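Local coordinates for major capsid protein (Human herpesvirus 1, PDB 1NO7) that builds the icosahedral shell of the herpes simplex virus capsid, of which this protease-resistant upper domain probably forms the outer part of the capsomer towers, at residues A[246-251]-A[361-366]; A[185-190]-A[447-452]; A[58-62]-A[111-115]. All coordinates share one frame. Residue numbers count along the deposited sequence, not the author numbering.

Contact 1. Residues A[246-251]-A[361-366]; sequences HVEALA and IYYYVM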
# COMPACT_ATOMS: atom_id res chain seq x y z
N HIS A 246 9.02 -7.38 -14.06
CA HIS A 246 9.93 -6.39 -13.51
C HIS A 246 10.09 -6.71 -12.04
O HIS A 246 11.18 -7.05 -11.59
CB HIS A 246 9.33 -4.98 -13.67
CG HIS A 246 10.31 -3.87 -13.46
ND1 HIS A 246 11.18 -3.45 -14.45
CD2 HIS A 246 10.54 -3.08 -12.39
CE1 HIS A 246 11.90 -2.44 -14.00
NE2 HIS A 246 11.53 -2.19 -12.75
N VAL A 247 8.99 -6.62 -11.29
CA VAL A 247 9.04 -6.93 -9.87
C VAL A 247 9.78 -8.24 -9.66
O VAL A 247 10.27 -8.51 -8.56
CB VAL A 247 7.62 -7.04 -9.25
CG1 VAL A 247 7.69 -7.73 -7.87
CG2 VAL A 247 7.01 -5.63 -9.12
N GLU A 248 9.88 -9.06 -10.70
CA GLU A 248 10.61 -10.31 -10.56
C GLU A 248 12.10 -10.02 -10.59
O GLU A 248 12.86 -10.64 -9.84
CB GLU A 248 10.24 -11.29 -11.68
CG GLU A 248 8.87 -11.92 -11.50
CD GLU A 248 8.59 -13.01 -12.52
OE1 GLU A 248 9.30 -14.04 -12.51
OE2 GLU A 248 7.67 -12.83 -13.34
N ALA A 249 12.53 -9.08 -11.43
CA ALA A 249 13.95 -8.73 -11.53
C ALA A 249 14.40 -7.97 -10.31
O ALA A 249 15.45 -8.26 -9.75
CB ALA A 249 14.22 -7.90 -12.79
N LEU A 250 13.60 -6.99 -9.89
CA LEU A 250 13.95 -6.21 -8.71
C LEU A 250 14.20 -7.13 -7.53
O LEU A 250 14.99 -6.82 -6.63
CB LEU A 250 12.82 -5.25 -8.36
CG LEU A 250 12.50 -4.31 -9.52
CD1 LEU A 250 11.30 -3.46 -9.16
CD2 LEU A 250 13.73 -3.46 -9.82
N ALA A 251 13.51 -8.26 -7.51
CA ALA A 251 13.67 -9.21 -6.42
C ALA A 251 15.05 -9.84 -6.54
O ALA A 251 15.79 -9.94 -5.55
CB ALA A 251 12.59 -10.28 -6.49
N ILE A 361 8.01 -5.03 -2.57
CA ILE A 361 8.75 -4.48 -3.70
C ILE A 361 7.84 -3.57 -4.52
O ILE A 361 8.22 -2.45 -4.89
CB ILE A 361 9.25 -5.56 -4.65
CG1 ILE A 361 10.21 -6.50 -3.90
CG2 ILE A 361 9.86 -4.90 -5.89
CD1 ILE A 361 11.07 -7.43 -4.80
N TYR A 362 6.64 -4.06 -4.80
CA TYR A 362 5.66 -3.34 -5.59
C TYR A 362 5.23 -2.03 -4.92
O TYR A 362 5.32 -0.95 -5.54
CB TYR A 362 4.42 -4.22 -5.80
CG TYR A 362 3.51 -3.70 -6.88
CD1 TYR A 362 3.82 -3.90 -8.23
CD2 TYR A 362 2.39 -2.93 -6.56
CE1 TYR A 362 3.03 -3.35 -9.24
CE2 TYR A 362 1.60 -2.37 -7.57
CZ TYR A 362 1.92 -2.58 -8.90
OH TYR A 362 1.17 -2.01 -9.90
N TYR A 363 4.78 -2.13 -3.67
CA TYR A 363 4.29 -0.98 -2.91
C TYR A 363 5.32 0.09 -2.52
O TYR A 363 5.00 1.29 -2.52
CB TYR A 363 3.57 -1.46 -1.65
CG TYR A 363 2.24 -2.06 -1.99
CD1 TYR A 363 2.15 -3.20 -2.78
CD2 TYR A 363 1.06 -1.44 -1.60
CE1 TYR A 363 0.92 -3.70 -3.20
CE2 TYR A 363 -0.18 -1.92 -2.00
CZ TYR A 363 -0.25 -3.05 -2.81
OH TYR A 363 -1.49 -3.52 -3.23
N TYR A 364 6.53 -0.36 -2.20
CA TYR A 364 7.61 0.54 -1.80
C TYR A 364 8.49 1.00 -2.96
O TYR A 364 9.22 1.97 -2.83
CB TYR A 364 8.46 -0.10 -0.71
CG TYR A 364 7.76 -0.18 0.63
CD1 TYR A 364 7.71 -1.39 1.35
CD2 TYR A 364 7.17 0.96 1.21
CE1 TYR A 364 7.09 -1.47 2.61
CE2 TYR A 364 6.54 0.90 2.47
CZ TYR A 364 6.50 -0.33 3.17
OH TYR A 364 5.85 -0.43 4.40
N VAL A 365 8.43 0.31 -4.09
CA VAL A 365 9.26 0.75 -5.21
C VAL A 365 8.43 1.09 -6.44
O VAL A 365 8.36 2.25 -6.88
CB VAL A 365 10.26 -0.31 -5.61
CG1 VAL A 365 11.15 0.21 -6.72
CG2 VAL A 365 11.07 -0.73 -4.41
N MET A 366 7.81 0.04 -6.99
CA MET A 366 6.96 0.14 -8.17
C MET A 366 5.93 1.28 -8.06
O MET A 366 5.85 2.14 -8.95
CB MET A 366 6.26 -1.20 -8.39
CG MET A 366 7.22 -2.36 -8.67
SD MET A 366 7.68 -2.53 -10.46
CE MET A 366 7.61 -0.78 -11.02
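When two helices cross nearly at right angles, only a few residues of each can meet, and those must interlock through side chains; residues 246-251 and 361-366 illustrate the rule. Their short axes cross at 88° and approach to 10.7 Å, wide enough for branched side chains to fill the gap. His246 opens the contact with its imidazole, whose CD2 lies 3.5 Å from SD of Met366; the sulfur sits 4.5 Å from the ring centroid in an oblique sulfur-aromatic contact. Val247 follows at the centre, its CA 6.5 Å from that of Tyr362. Its CG2 meets both CG of Met366, at 3.3 Å, and the edge of the Tyr362 ring, at CD1, 3.7 Å away, while its CG1 comes within 4.1 Å of CG2 of Ile361. One turn on, Leu250 continues the apolar patch: its CD1 touches CG2 of Ile361 at 3.9 Å and SD of Met366 at 4.0 Å. Ala251 closes the segment, its small CB leaving room for CD1 of Ile361 at 3.6 Å. No hydrogen bond crosses the interface. On the partner helix, a pi-type turn spans 362-366, with Met366 N bonding to Ile361 O at 3.3 Å. The hydroxyl of Tyr362 is hydrogen-bonded to the carbonyl of Val215. The crossing thus joins helix 234-256 to helix 353-371 in the largely helical part of the domain, where helix 567-577 packs against both through Thr571, which touches Leu250 and Val365.

Contact 2. Residues A[185-190]-A[447-452]; sequences HGSEHV and LAHNMA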
# COMPACT_ATOMS: atom_id res chain seq x y z
N HIS A 185 -11.24 -8.53 -2.00
CA HIS A 185 -10.22 -8.25 -0.96
C HIS A 185 -8.96 -9.10 -0.92
O HIS A 185 -8.66 -9.70 0.10
CB HIS A 185 -10.87 -8.32 0.41
CG HIS A 185 -11.48 -9.73 0.68
ND1 HIS A 185 -12.26 -10.38 -0.25
CD2 HIS A 185 -11.41 -10.54 1.75
CE1 HIS A 185 -12.64 -11.54 0.24
NE2 HIS A 185 -12.14 -11.67 1.46
N GLY A 186 -8.21 -9.18 -2.02
CA GLY A 186 -7.01 -10.00 -2.01
C GLY A 186 -7.37 -11.48 -2.16
O GLY A 186 -6.52 -12.29 -2.49
N SER A 187 -8.64 -11.84 -1.93
CA SER A 187 -9.07 -13.23 -2.08
C SER A 187 -8.89 -13.78 -3.50
O SER A 187 -9.42 -13.23 -4.47
CB SER A 187 -10.53 -13.39 -1.66
OG SER A 187 -10.92 -14.75 -1.72
N GLU A 188 -8.11 -14.85 -3.61
CA GLU A 188 -7.85 -15.49 -4.89
C GLU A 188 -9.14 -16.22 -5.27
O GLU A 188 -9.60 -16.15 -6.42
CB GLU A 188 -6.70 -16.49 -4.73
CG GLU A 188 -6.19 -17.07 -6.03
CD GLU A 188 -4.82 -17.71 -5.86
OE1 GLU A 188 -3.93 -17.04 -5.30
OE2 GLU A 188 -4.64 -18.88 -6.27
N HIS A 189 -9.70 -16.91 -4.28
CA HIS A 189 -10.96 -17.65 -4.43
C HIS A 189 -11.98 -16.73 -5.09
O HIS A 189 -12.56 -17.07 -6.13
CB HIS A 189 -11.43 -18.08 -3.03
CG HIS A 189 -12.76 -18.77 -3.00
ND1 HIS A 189 -13.05 -19.87 -3.78
CD2 HIS A 189 -13.86 -18.55 -2.23
CE1 HIS A 189 -14.27 -20.31 -3.49
NE2 HIS A 189 -14.78 -19.52 -2.55
N VAL A 190 -12.17 -15.55 -4.50
CA VAL A 190 -13.12 -14.61 -5.05
C VAL A 190 -12.67 -14.02 -6.37
O VAL A 190 -13.47 -13.76 -7.23
CB VAL A 190 -13.41 -13.46 -4.10
CG1 VAL A 190 -14.38 -12.47 -4.77
CG2 VAL A 190 -13.98 -14.00 -2.77
N LEU A 447 -20.00 -12.40 -3.03
CA LEU A 447 -19.60 -11.56 -1.90
C LEU A 447 -20.25 -11.89 -0.57
O LEU A 447 -19.63 -11.73 0.48
CB LEU A 447 -19.85 -10.08 -2.21
CG LEU A 447 -19.36 -9.61 -3.58
CD1 LEU A 447 -19.25 -8.09 -3.57
CD2 LEU A 447 -18.01 -10.24 -3.93
N ALA A 448 -21.50 -12.34 -0.61
CA ALA A 448 -22.17 -12.69 0.64
C ALA A 448 -21.46 -13.89 1.28
O ALA A 448 -21.40 -14.01 2.50
CB ALA A 448 -23.63 -13.01 0.38
N HIS A 449 -20.90 -14.75 0.44
CA HIS A 449 -20.21 -15.95 0.92
C HIS A 449 -18.81 -15.72 1.48
O HIS A 449 -18.44 -16.29 2.52
CB HIS A 449 -20.13 -17.00 -0.19
CG HIS A 449 -21.46 -17.59 -0.55
ND1 HIS A 449 -22.32 -18.12 0.38
CD2 HIS A 449 -22.07 -17.75 -1.75
CE1 HIS A 449 -23.40 -18.58 -0.22
NE2 HIS A 449 -23.27 -18.37 -1.52
N ASN A 450 -18.02 -14.90 0.79
CA ASN A 450 -16.65 -14.65 1.21
C ASN A 450 -16.37 -13.15 1.27
O ASN A 450 -16.04 -12.52 0.26
CB ASN A 450 -15.69 -15.31 0.23
CG ASN A 450 -14.33 -15.50 0.80
OD1 ASN A 450 -13.79 -14.61 1.45
ND2 ASN A 450 -13.74 -16.67 0.56
N MET A 451 -16.48 -12.58 2.46
CA MET A 451 -16.25 -11.14 2.61
C MET A 451 -15.32 -10.70 3.75
O MET A 451 -15.05 -11.45 4.70
CB MET A 451 -17.59 -10.39 2.72
CG MET A 451 -18.72 -11.09 3.51
SD MET A 451 -20.16 -9.99 3.90
CE MET A 451 -20.99 -9.86 2.25
N ALA A 452 -14.83 -9.46 3.63
CA ALA A 452 -13.95 -8.84 4.61
C ALA A 452 -14.77 -7.74 5.29
O ALA A 452 -15.42 -6.94 4.61
CB ALA A 452 -12.74 -8.24 3.91
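One asparagine, Asn450, meets several side chains at the start of a helix where residues 185-190 and 447-452 come together, and the rotamers on both sides set the fit. His185, at chi1 p, lays its ring beside the incoming chain: Ala452 N lies over one face, CD2 is 3.4 Å from Ala452 CB, and the ring edge faces Asn450, with NE2 to OD1 at 3.4 Å. The other ring nitrogen of His185, ND1, bonds to the carbonyl of Ala183. Asn450, at chi1 t, reaches between the two histidines. Its ND2 approaches the edge of the His189 ring, 3.4 Å from CD2, and its OD1 accepts a hydrogen bond from Asn336. Val190, also t, places CG2 3.7 Å from Asn450 CB and CG1 4.3 Å from Leu447 CD2; Leu447 CA-to-CB points sideways, yet its methyl end reaches across. Gly186 takes a positive phi of 78°, at which a side chain would collide with the preceding carbonyl. Next to it, Ser187 in the t rotamer receives Val190 N on OG at 3.2 Å. That bond is the classic serine N-cap, here starting helix 188-193 against the loop that leads from helix 438-442 to strand 457-462.

Contact 3. Residues A[58-62]-A[111-115]; sequences AWGQR and GDVPP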
# COMPACT_ATOMS: atom_id res chain seq x y z
N ALA A 58 -5.74 17.22 17.41
CA ALA A 58 -4.91 17.31 18.60
C ALA A 58 -3.55 17.88 18.23
O ALA A 58 -2.83 18.41 19.08
CB ALA A 58 -4.75 15.92 19.23
N TRP A 59 -3.20 17.78 16.96
CA TRP A 59 -1.93 18.27 16.46
C TRP A 59 -2.15 19.41 15.49
O TRP A 59 -1.25 19.77 14.73
CB TRP A 59 -1.16 17.16 15.75
CG TRP A 59 -0.81 16.00 16.64
CD1 TRP A 59 -1.67 15.14 17.26
CD2 TRP A 59 0.51 15.56 16.99
NE1 TRP A 59 -0.97 14.19 17.97
CE2 TRP A 59 0.37 14.43 17.82
CE3 TRP A 59 1.80 16.03 16.68
CZ2 TRP A 59 1.46 13.74 18.36
CZ3 TRP A 59 2.89 15.35 17.21
CH2 TRP A 59 2.72 14.21 18.04
N GLY A 60 -3.35 19.98 15.51
CA GLY A 60 -3.63 21.08 14.60
C GLY A 60 -2.74 22.26 14.95
O GLY A 60 -2.23 22.98 14.08
N GLN A 61 -2.54 22.45 16.25
CA GLN A 61 -1.72 23.54 16.74
C GLN A 61 -0.27 23.16 16.57
O GLN A 61 0.46 23.80 15.81
CB GLN A 61 -2.02 23.79 18.22
CG GLN A 61 -3.49 24.03 18.49
CD GLN A 61 -3.78 24.19 19.97
OE1 GLN A 61 -3.29 25.12 20.61
NE2 GLN A 61 -4.58 23.28 20.51
N ARG A 62 0.14 22.10 17.27
CA ARG A 62 1.51 21.61 17.21
C ARG A 62 2.10 21.74 15.80
O ARG A 62 3.29 22.06 15.65
CB ARG A 62 1.55 20.15 17.64
CG ARG A 62 1.13 19.91 19.07
CD ARG A 62 0.96 18.42 19.31
NE ARG A 62 0.73 18.07 20.70
CZ ARG A 62 1.65 18.12 21.66
NH1 ARG A 62 2.89 18.52 21.39
NH2 ARG A 62 1.34 17.76 22.90
N GLY A 111 1.30 6.67 24.07
CA GLY A 111 1.00 8.09 24.24
C GLY A 111 0.16 8.70 23.13
O GLY A 111 0.42 8.47 21.95
N ASP A 112 -0.86 9.48 23.51
CA ASP A 112 -1.75 10.14 22.54
C ASP A 112 -1.18 11.44 21.99
O ASP A 112 -1.33 11.76 20.80
CB ASP A 112 -3.10 10.45 23.19
CG ASP A 112 -4.20 9.53 22.70
OD1 ASP A 112 -4.45 9.50 21.47
OD2 ASP A 112 -4.83 8.85 23.54
N VAL A 113 -0.53 12.20 22.87
CA VAL A 113 0.09 13.47 22.51
C VAL A 113 1.37 13.62 23.34
O VAL A 113 1.45 13.13 24.47
CB VAL A 113 -0.87 14.65 22.82
CG1 VAL A 113 -0.63 15.78 21.83
CG2 VAL A 113 -2.32 14.17 22.76
N PRO A 114 2.40 14.28 22.78
CA PRO A 114 3.69 14.49 23.46
C PRO A 114 3.58 15.31 24.74
O PRO A 114 3.27 16.50 24.69
CB PRO A 114 4.53 15.21 22.42
CG PRO A 114 3.95 14.74 21.14
CD PRO A 114 2.47 14.79 21.40
N PRO A 115 3.84 14.68 25.90
CA PRO A 115 3.77 15.34 27.21
C PRO A 115 4.70 16.57 27.27
O PRO A 115 5.71 16.55 27.97
CB PRO A 115 4.21 14.25 28.17
CG PRO A 115 3.69 13.00 27.51
CD PRO A 115 4.07 13.23 26.06
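Between residues 58-62 and 111-115, one hydrogen bond set among apolar contacts joins a loop to the start of a helix. The polar element is the guanidinium of Arg62, whose NH2 donates to the carbonyl Pro114 O at 2.9 Å. A second polar approach lies at the edge of the Trp59 indole, where its NE1 stands 3.7 Å from Asp112 O. The guanidinium also lies flat against proline: Pro114 CD sits over one face, 3.4 Å from Arg62 CZ. These contacts join the first turn of helix 60-64, with Trp59 at its N-cap position, to the proline-containing loop between strands 98-100 and 122-124, packing far from the centre of the domain. Apolar contacts fill the rest. The Trp59 indole reaches Pro114 with CH2 3.4 Å from CG, so the proline ring touches both the indole and the guanidinium; Trp59 CE2 is 4.3 Å from CG1 of Val113. Beyond the pair, Trp59 meets Phe55 edge-to-face and Pro542, while Pro114 packs on Tyr40.

In the fold
Contacts in a large domain can close loops of very different length, and these three span that range. From the N terminus, contact 3 comes first, closing a short loop of 48 residues that brings the start of helix 60-64 to the loop before strand 122-124. Contact 2 then opens at residues 185-190 and closes at 447-452, with 256 residues between, joining the start of helix 188-193 to the loop before strand 457-462. Within that span lies the whole of contact 1, whose 109-residue loop runs from helix 234-256 to helix 353-371. Contacts 1 and 2 do not touch, their nearest atoms being about 9 Å apart; contact 3 lies across the chain's centre from contact 1.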